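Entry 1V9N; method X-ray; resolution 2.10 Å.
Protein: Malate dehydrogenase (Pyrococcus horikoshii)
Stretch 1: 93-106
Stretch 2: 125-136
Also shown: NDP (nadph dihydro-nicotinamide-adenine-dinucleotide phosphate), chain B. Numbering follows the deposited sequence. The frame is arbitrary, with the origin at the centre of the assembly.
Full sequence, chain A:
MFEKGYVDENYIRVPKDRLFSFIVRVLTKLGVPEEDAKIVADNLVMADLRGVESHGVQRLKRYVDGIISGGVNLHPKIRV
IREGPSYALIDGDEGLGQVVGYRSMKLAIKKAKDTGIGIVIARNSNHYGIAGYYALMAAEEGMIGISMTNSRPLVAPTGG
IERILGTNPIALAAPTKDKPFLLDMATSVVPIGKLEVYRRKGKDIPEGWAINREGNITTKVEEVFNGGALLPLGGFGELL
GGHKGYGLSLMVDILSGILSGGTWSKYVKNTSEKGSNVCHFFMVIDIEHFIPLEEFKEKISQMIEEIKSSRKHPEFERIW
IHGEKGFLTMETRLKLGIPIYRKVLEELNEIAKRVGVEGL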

# COMPACT_ATOMS: atom_id res chain seq x y z
N ASP A 93 -15.54 16.60 13.61
CA ASP A 93 -16.43 17.02 14.69
C ASP A 93 -17.28 15.85 15.21
O ASP A 93 -18.44 16.02 15.56
CB ASP A 93 -17.33 18.16 14.19
CG ASP A 93 -18.04 18.90 15.32
OD1 ASP A 93 -17.45 19.04 16.41
OD2 ASP A 93 -19.18 19.37 15.11
N GLU A 94 -16.67 14.67 15.26
CA GLU A 94 -17.29 13.44 15.75
C GLU A 94 -18.54 12.97 15.01
O GLU A 94 -19.36 12.22 15.56
CB GLU A 94 -17.58 13.56 17.25
CG GLU A 94 -16.33 13.85 18.06
CD GLU A 94 -16.49 13.60 19.55
OE1 GLU A 94 -17.03 12.54 19.93
OE2 GLU A 94 -16.04 14.46 20.34
N GLY A 95 -18.69 13.39 13.76
CA GLY A 95 -19.85 12.97 12.99
C GLY A 95 -19.74 11.52 12.57
O GLY A 95 -18.73 10.87 12.82
N LEU A 96 -20.80 11.00 11.95
CA LEU A 96 -20.78 9.63 11.46
C LEU A 96 -19.63 9.55 10.46
O LEU A 96 -19.41 10.49 9.70
CB LEU A 96 -22.11 9.33 10.76
CG LEU A 96 -23.30 9.20 11.70
CD1 LEU A 96 -24.60 9.50 10.95
CD2 LEU A 96 -23.31 7.80 12.30
N GLY A 97 -18.90 8.44 10.47
CA GLY A 97 -17.77 8.29 9.57
C GLY A 97 -18.17 8.39 8.11
O GLY A 97 -17.44 8.98 7.30
N GLN A 98 -19.32 7.82 7.76
CA GLN A 98 -19.83 7.85 6.40
C GLN A 98 -20.06 9.29 5.91
O GLN A 98 -19.78 9.61 4.76
CB GLN A 98 -21.15 7.07 6.30
CG GLN A 98 -21.03 5.56 6.50
CD GLN A 98 -20.86 5.15 7.95
OE1 GLN A 98 -20.99 5.96 8.87
NE2 GLN A 98 -20.59 3.87 8.17
N VAL A 99 -20.56 10.15 6.80
CA VAL A 99 -20.81 11.55 6.46
C VAL A 99 -19.49 12.29 6.30
O VAL A 99 -19.29 13.00 5.31
CB VAL A 99 -21.67 12.25 7.55
CG1 VAL A 99 -21.80 13.74 7.25
CG2 VAL A 99 -23.05 11.62 7.59
N VAL A 100 -18.59 12.12 7.26
CA VAL A 100 -17.29 12.76 7.20
C VAL A 100 -16.52 12.29 5.96
O VAL A 100 -15.95 13.10 5.22
CB VAL A 100 -16.45 12.44 8.48
CG1 VAL A 100 -15.03 13.02 8.34
CG2 VAL A 100 -17.14 13.04 9.72
N GLY A 101 -16.53 10.98 5.72
CA GLY A 101 -15.83 10.42 4.57
C GLY A 101 -16.45 10.83 3.24
O GLY A 101 -15.74 11.06 2.26
N TYR A 102 -17.77 10.91 3.19
CA TYR A 102 -18.48 11.31 1.97
C TYR A 102 -18.12 12.75 1.58
O TYR A 102 -17.79 13.02 0.43
CB TYR A 102 -19.99 11.23 2.19
CG TYR A 102 -20.81 11.58 0.96
CD1 TYR A 102 -21.06 10.63 -0.03
CD2 TYR A 102 -21.33 12.86 0.78
CE1 TYR A 102 -21.81 10.94 -1.16
CE2 TYR A 102 -22.08 13.19 -0.36
CZ TYR A 102 -22.32 12.21 -1.32
OH TYR A 102 -23.08 12.50 -2.43
N ARG A 103 -18.18 13.66 2.55
CA ARG A 103 -17.86 15.07 2.29
C ARG A 103 -16.38 15.26 2.00
O ARG A 103 -16.00 16.09 1.16
CB ARG A 103 -18.26 15.94 3.49
CG ARG A 103 -19.75 15.91 3.81
CD ARG A 103 -20.58 16.44 2.65
NE ARG A 103 -21.99 16.09 2.79
CZ ARG A 103 -22.92 16.33 1.88
NH1 ARG A 103 -22.59 16.94 0.74
NH2 ARG A 103 -24.18 15.96 2.09
N SER A 104 -15.53 14.49 2.69
CA SER A 104 -14.09 14.59 2.47
C SER A 104 -13.72 14.10 1.07
O SER A 104 -12.91 14.73 0.39
CB SER A 104 -13.34 13.75 3.51
OG SER A 104 -13.44 14.31 4.80
N MSE A 105 -14.32 13.00 0.64
CA MSE A 105 -14.02 12.46 -0.69
C MSE A 105 -14.57 13.37 -1.78
O MSE A 105 -13.94 13.53 -2.82
CB MSE A 105 -14.58 11.04 -0.84
CG MSE A 105 -14.28 10.41 -2.20
SE MSE A 105 -12.38 10.47 -2.70
CE MSE A 105 -11.82 8.74 -2.03
N LYS A 106 -15.75 13.96 -1.55
CA LYS A 106 -16.33 14.88 -2.53
C LYS A 106 -15.38 16.06 -2.73
O LYS A 106 -15.19 16.53 -3.85
CB LYS A 106 -17.69 15.42 -2.03
CG LYS A 106 -18.86 14.48 -2.24
CD LYS A 106 -19.16 14.29 -3.72
CE LYS A 106 -20.35 13.37 -3.95
NZ LYS A 106 -20.71 13.25 -5.40
PA NDP B . -10.93 -9.59 1.29
O1A NDP B . -12.32 -9.98 1.28
O2A NDP B . -9.81 -10.55 1.58
O5B NDP B . -10.64 -8.85 -0.14
C5B NDP B . -9.34 -8.31 -0.45
C4B NDP B . -9.49 -7.68 -1.85
O4B NDP B . -9.06 -8.71 -2.76
C3B NDP B . -10.85 -7.26 -2.31
O3B NDP B . -10.71 -6.03 -3.09
C2B NDP B . -11.38 -8.36 -3.17
O2B NDP B . -12.38 -8.02 -4.15
C1B NDP B . -10.10 -8.93 -3.70
N9A NDP B . -10.11 -10.40 -3.94
C8A NDP B . -10.72 -11.43 -3.17
N7A NDP B . -10.48 -12.61 -3.69
C5A NDP B . -9.72 -12.40 -4.80
C6A NDP B . -9.13 -13.24 -5.80
N6A NDP B . -9.28 -14.57 -5.73
N1A NDP B . -8.40 -12.68 -6.82
C2A NDP B . -8.23 -11.32 -6.90
N3A NDP B . -8.75 -10.44 -6.01
C4A NDP B . -9.49 -11.05 -4.98
O3 NDP B . -10.65 -8.34 2.20
PN NDP B . -10.69 -7.95 3.74
O1N NDP B . -9.32 -7.58 4.08
O2N NDP B . -11.27 -9.19 4.38
O5D NDP B . -11.71 -6.73 3.71
C5D NDP B . -12.78 -6.57 4.68
C4D NDP B . -13.60 -5.26 4.39
O4D NDP B . -13.67 -4.55 5.61
C3D NDP B . -13.00 -4.26 3.37
O3D NDP B . -14.06 -3.77 2.54
C2D NDP B . -12.32 -3.19 4.20
O2D NDP B . -12.28 -1.95 3.52
C1D NDP B . -13.20 -3.20 5.48
N1N NDP B . -12.47 -2.82 6.72
C2N NDP B . -12.89 -1.62 7.35
C3N NDP B . -12.19 -1.25 8.57
C7N NDP B . -12.58 -0.02 9.28
O7N NDP B . -12.04 0.36 10.32
N7N NDP B . -13.58 0.77 8.79
C4N NDP B . -11.16 -2.10 9.05
C5N NDP B . -10.76 -3.27 8.41
C6N NDP B . -11.42 -3.64 7.24
P2B NDP B . -13.91 -8.25 -4.01
O1X NDP B . -14.27 -8.74 -5.35
O2X NDP B . -14.59 -6.96 -3.70
O3X NDP B . -14.18 -9.29 -2.93
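Stretch 2 125-136: SNHYGIAGYYAL

How does stretch 2 run relative to stretch 1? It begins extended at Ser-125, passes through a loop and enters a helix that includes residues 132-136; stretch 1 starts as a loop, and its helix begins at Gly-97 and runs on past Lys-106. Both stretches advance in the same general direction: Glu-94 lies nearest Ser-125, Gly-97 nearest Tyr-128, and Met-105 nearest Tyr-134, with CA to CA distances of 4.8, 4.0 and 6.4 Å. The two helices cross at -25°, and their axes come no closer than 10.0 Å, so a large side chain can lie between them.

What fills that gap? Tyr-134, the residue most covered by the other stretch, points its CA-to-CB bond toward stretch 1 and, with chi1 in the m well, sets its ring as a knob among Gly-97, Gln-98, Gly-101 and Met-105. Its CE1 lies 3.6 Å from Gly-101 C, an approach made possible by glycine: a CB there would come within 2.6 Å of Tyr-134 CE1. Tyr-134 OH lies 3.2 Å from Gln-98 CA, and it donates a hydrogen bond to its own stretch, Tyr-134 OH to Tyr-128 O at 2.6 Å. That bond ties the helix back to the preceding loop. Met-105, a selenomethionine, places its CE 4.0 Å from Tyr-134 CB and 3.1 Å from Tyr-134 O.

Why can the loop of stretch 2 come so close to the start of the first helix? Gly-97 has no side chain, and its CA lies 3.2 Å from Asn-126 O in a CA-H...O contact; a CB would clash with that oxygen and with His-127 O. Asn-126 fastens the neighbouring turn, its ND2 donating a nearly straight hydrogen bond to Gly-95 O at 3.0 Å. Ser-125, second in covered surface, packs its OG 3.4 Å from Val-100 CB and 3.6 Å from Gly-97 CA, while the hydroxyl is hydrogen-bonded elsewhere in the structure.

How does Gln-98 join the contact when its CA-to-CB bond points sideways? Its side chain bends, with chi1 m and chi2 p, and brings NE2 to 3.6 Å from Tyr-128 C. A water bridges the remaining space: it accepts from Gly-97 N at 2.8 Å and donates to Gln-98 OE1 at 3.1 Å and to His-127 O at 2.7 Å. Gly-129 O accepts a hydrogen bond from NDP N7N at 3.0 Å, so the loop resting on stretch 1 also holds the cofactor.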

# COMPACT_ATOMS: atom_id res chain seq x y z
N SER A 125 -13.11 11.69 13.53
CA SER A 125 -14.24 11.09 12.84
C SER A 125 -14.64 9.79 13.57
O SER A 125 -14.26 9.56 14.71
CB SER A 125 -13.85 10.79 11.39
OG SER A 125 -14.94 10.26 10.65
N ASN A 126 -15.41 8.94 12.89
CA ASN A 126 -15.87 7.68 13.45
C ASN A 126 -15.75 6.57 12.41
O ASN A 126 -15.41 6.84 11.26
CB ASN A 126 -17.34 7.82 13.91
CG ASN A 126 -17.45 8.37 15.32
OD1 ASN A 126 -17.08 7.69 16.29
ND2 ASN A 126 -17.95 9.60 15.46
N HIS A 127 -16.04 5.33 12.80
CA HIS A 127 -15.94 4.19 11.89
C HIS A 127 -16.72 4.49 10.61
O HIS A 127 -17.90 4.82 10.68
CB HIS A 127 -16.50 2.94 12.58
CG HIS A 127 -16.46 1.71 11.74
ND1 HIS A 127 -17.53 1.30 10.96
CD2 HIS A 127 -15.50 0.77 11.57
CE1 HIS A 127 -17.22 0.17 10.35
NE2 HIS A 127 -16.00 -0.17 10.70
N TYR A 128 -16.08 4.36 9.45
CA TYR A 128 -16.78 4.67 8.21
C TYR A 128 -17.15 3.52 7.27
O TYR A 128 -17.38 3.73 6.09
CB TYR A 128 -16.03 5.77 7.43
CG TYR A 128 -14.75 5.39 6.68
CD1 TYR A 128 -14.35 4.06 6.52
CD2 TYR A 128 -13.99 6.38 6.05
CE1 TYR A 128 -13.23 3.72 5.74
CE2 TYR A 128 -12.88 6.05 5.27
CZ TYR A 128 -12.50 4.73 5.11
OH TYR A 128 -11.43 4.41 4.30
N GLY A 129 -17.22 2.30 7.80
CA GLY A 129 -17.59 1.17 6.96
C GLY A 129 -16.48 0.72 6.03
O GLY A 129 -15.31 0.81 6.37
N ILE A 130 -16.85 0.23 4.85
CA ILE A 130 -15.85 -0.25 3.90
C ILE A 130 -15.10 0.90 3.23
O ILE A 130 -15.71 1.89 2.82
CB ILE A 130 -16.47 -1.18 2.82
CG1 ILE A 130 -17.60 -0.46 2.09
CG2 ILE A 130 -16.99 -2.46 3.46
CD1 ILE A 130 -18.23 -1.31 1.01
N ALA A 131 -13.78 0.77 3.15
CA ALA A 131 -12.94 1.80 2.54
C ALA A 131 -13.22 1.92 1.04
O ALA A 131 -13.14 3.01 0.47
CB ALA A 131 -11.46 1.47 2.78
N GLY A 132 -13.55 0.80 0.41
CA GLY A 132 -13.81 0.81 -1.02
C GLY A 132 -14.96 1.72 -1.43
O GLY A 132 -15.02 2.18 -2.57
N TYR A 133 -15.88 1.96 -0.51
CA TYR A 133 -17.02 2.82 -0.79
C TYR A 133 -16.57 4.22 -1.22
O TYR A 133 -17.15 4.80 -2.14
CB TYR A 133 -17.90 2.93 0.46
CG TYR A 133 -19.05 3.91 0.32
CD1 TYR A 133 -20.24 3.54 -0.30
CD2 TYR A 133 -18.94 5.21 0.82
CE1 TYR A 133 -21.30 4.45 -0.43
CE2 TYR A 133 -19.98 6.12 0.70
CZ TYR A 133 -21.15 5.74 0.08
OH TYR A 133 -22.18 6.65 -0.03
N TYR A 134 -15.56 4.76 -0.56
CA TYR A 134 -15.07 6.11 -0.87
C TYR A 134 -14.19 6.09 -2.12
O TYR A 134 -14.26 7.00 -2.95
CB TYR A 134 -14.32 6.67 0.34
CG TYR A 134 -15.15 6.56 1.60
CD1 TYR A 134 -16.15 7.49 1.89
CD2 TYR A 134 -15.05 5.44 2.41
CE1 TYR A 134 -17.02 7.31 2.97
CE2 TYR A 134 -15.92 5.24 3.49
CZ TYR A 134 -16.90 6.17 3.76
OH TYR A 134 -17.78 5.95 4.79
N ALA A 135 -13.37 5.06 -2.27
CA ALA A 135 -12.51 4.97 -3.45
C ALA A 135 -13.38 4.90 -4.70
O ALA A 135 -13.06 5.53 -5.71
CB ALA A 135 -11.61 3.74 -3.37
N LEU A 136 -14.47 4.14 -4.63
CA LEU A 136 -15.38 3.98 -5.77
C LEU A 136 -16.01 5.29 -6.21
O LEU A 136 -16.29 5.48 -7.40
CB LEU A 136 -16.49 2.98 -5.44
CG LEU A 136 -16.18 1.50 -5.71
CD1 LEU A 136 -17.38 0.65 -5.30
CD2 LEU A 136 -15.87 1.30 -7.20
O HOH W 1 -19.97 6.16 11.78